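Local structure of putative hydantoin racemase (3QVK) at residues 5-10 against 71-76. The protein probably interconverts the D and L forms of 5-monosubstituted hydantoins, such as 5-benzylhydantoin and 5-isobutylhydantoin, as a racemase of the HyuE family. Residues are numbered along the deposited sequence; the frame is centred on the assembly and turned at random.
Sequences QVINPN and DGHVIA. With 2AL (1-(2,5-dioxo-2,5-dihydro-1H-imidazol-4-yl)urea), chain C.
Gln5 and His73, two buried polar side chains on neighbouring strands of a parallel sheet, are joined by a hydrogen bond from His73 ND1 to Gln5 OE1 of 2.8 Å. The oxygen lies in the imidazole plane, at the ring's edge, while amide and ring planes stand 56° apart. Gln5 reaches it with an extended chain, CG anti to the backbone N (chi1 -173°), and its other amide end, NE2, donates to the backbone oxygen of Gln61. Both ends thus engaged, the amide's rotation is fixed; glutamine suits the place because it can accept and donate at once.

The backbones are laced by a parallel ladder: Gln5 N to Gly72 O, Val74 N to Gln5 O, Ile7 N to Val74 O and Ala76 N to Ile7 O. On the face away from Gln5, the beta-branched Val6 and Val74 lie alongside each other, their CG1 atoms 4.0 Å apart, and the small Ala76 sets its CB 4.1 Å from Val6 CG1. Where strand 5-7 ends, the Pro9 ring keeps the two chains in touch, CG resting 3.8 Å from Ile75 CG2.

Beyond the strand ends the pair opens onto the ligand site. One water donates to Asn8 OD1 and to Ala76 O (2.8 Å) and accepts from N7 of the bound 2AL, while Asn10 ND2 donates to 2AL O8 at 2.8 Å. Asn8 ND2 bonds Asn10 OD1 from above the carbonyl plane, and with Ser12 N this probably steadies the amide that meets the ligand. Carboxyl ends of parallel strands commonly carry such sites in alpha/beta folds.

These are the two inner strands of a four-stranded sheet, flanked by 31-36 and 94-96; helix 13-26 packs by Ile19 on the Val6 and Ala76 side, and helix 48-68 by Ile62 on Ile7 and His73.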
# COMPACT_ATOMS: atom_id res chain seq x y z
N GLN A 5 -22.51 0.40 -27.90
CA GLN A 5 -23.21 1.57 -27.38
C GLN A 5 -22.25 2.44 -26.58
O GLN A 5 -21.79 2.04 -25.51
CB GLN A 5 -24.40 1.14 -26.51
CG GLN A 5 -25.28 2.30 -26.06
CD GLN A 5 -26.27 1.91 -24.97
OE1 GLN A 5 -25.93 1.18 -24.04
NE2 GLN A 5 -27.49 2.42 -25.07
N VAL A 6 -21.94 3.62 -27.11
CA VAL A 6 -21.08 4.57 -26.42
C VAL A 6 -21.95 5.60 -25.71
O VAL A 6 -22.61 6.43 -26.35
CB VAL A 6 -20.07 5.25 -27.38
CG1 VAL A 6 -19.13 6.16 -26.60
CG2 VAL A 6 -19.26 4.20 -28.14
N ILE A 7 -21.96 5.53 -24.38
CA ILE A 7 -22.83 6.37 -23.57
C ILE A 7 -22.08 7.57 -23.02
O ILE A 7 -21.15 7.42 -22.22
CB ILE A 7 -23.46 5.58 -22.39
CG1 ILE A 7 -24.16 4.31 -22.89
CG2 ILE A 7 -24.44 6.47 -21.60
CD1 ILE A 7 -24.41 3.29 -21.81
N ASN A 8 -22.48 8.76 -23.46
CA ASN A 8 -22.08 10.00 -22.80
C ASN A 8 -22.96 10.15 -21.56
O ASN A 8 -24.18 10.30 -21.69
CB ASN A 8 -22.23 11.19 -23.74
CG ASN A 8 -21.85 12.52 -23.09
OD1 ASN A 8 -21.16 12.55 -22.07
ND2 ASN A 8 -22.29 13.62 -23.70
N PRO A 9 -22.36 10.09 -20.35
CA PRO A 9 -23.12 10.13 -19.10
C PRO A 9 -23.77 11.49 -18.81
O PRO A 9 -24.70 11.56 -18.01
CB PRO A 9 -22.07 9.81 -18.04
CG PRO A 9 -20.97 9.14 -18.79
CD PRO A 9 -20.93 9.86 -20.09
N ASN A 10 -23.26 12.55 -19.44
CA ASN A 10 -23.90 13.86 -19.35
C ASN A 10 -24.89 14.09 -20.50
O ASN A 10 -24.87 13.36 -21.50
CB ASN A 10 -22.86 14.99 -19.23
CG ASN A 10 -22.07 15.23 -20.51
OD1 ASN A 10 -22.64 15.48 -21.58
ND2 ASN A 10 -20.75 15.18 -20.41
N ASP A 71 -23.45 -5.47 -28.37
CA ASP A 71 -22.37 -6.38 -27.99
C ASP A 71 -21.56 -5.87 -26.80
O ASP A 71 -20.93 -6.67 -26.09
CB ASP A 71 -21.45 -6.64 -29.19
CG ASP A 71 -22.17 -7.35 -30.32
OD1 ASP A 71 -22.55 -8.53 -30.14
OD2 ASP A 71 -22.37 -6.74 -31.38
N GLY A 72 -21.57 -4.56 -26.57
CA GLY A 72 -20.84 -3.96 -25.47
C GLY A 72 -21.18 -2.50 -25.23
O GLY A 72 -21.91 -1.89 -26.02
N HIS A 73 -20.64 -1.95 -24.15
CA HIS A 73 -20.95 -0.59 -23.73
C HIS A 73 -19.70 0.19 -23.34
O HIS A 73 -18.73 -0.39 -22.84
CB HIS A 73 -21.91 -0.60 -22.54
CG HIS A 73 -23.13 -1.45 -22.73
ND1 HIS A 73 -24.34 -0.95 -23.15
CD2 HIS A 73 -23.32 -2.78 -22.55
CE1 HIS A 73 -25.22 -1.93 -23.22
NE2 HIS A 73 -24.63 -3.05 -22.87
N VAL A 74 -19.74 1.50 -23.57
CA VAL A 74 -18.68 2.41 -23.15
C VAL A 74 -19.28 3.54 -22.31
O VAL A 74 -20.27 4.16 -22.71
CB VAL A 74 -17.90 2.99 -24.36
CG1 VAL A 74 -16.96 4.11 -23.93
CG2 VAL A 74 -17.11 1.89 -25.07
N ILE A 75 -18.68 3.80 -21.14
CA ILE A 75 -19.08 4.93 -20.30
C ILE A 75 -18.11 6.09 -20.56
O ILE A 75 -16.95 6.05 -20.14
CB ILE A 75 -19.15 4.55 -18.81
CG1 ILE A 75 -20.18 3.43 -18.60
CG2 ILE A 75 -19.50 5.76 -17.95
CD1 ILE A 75 -20.22 2.86 -17.20
N ALA A 76 -18.61 7.11 -21.25
CA ALA A 76 -17.76 8.14 -21.85
C ALA A 76 -17.58 9.44 -21.07
O ALA A 76 -17.64 10.53 -21.64
CB ALA A 76 -18.21 8.42 -23.29
C4 2AL C . -16.03 14.70 -17.24
C5 2AL C . -16.11 14.14 -18.51
O5 2AL C . -15.26 13.43 -19.04
N7 2AL C . -17.27 14.51 -19.05
C8 2AL C . -17.88 15.27 -18.13
O8 2AL C . -18.98 15.79 -18.29
N9 2AL C . -17.14 15.40 -17.02
N3 2AL C . -15.03 14.56 -16.37
C2 2AL C . -13.96 15.35 -16.36
N1 2AL C . -13.88 16.30 -17.29
O2 2AL C . -13.06 15.21 -15.53
O HOH W 1 -18.70 13.07 -21.03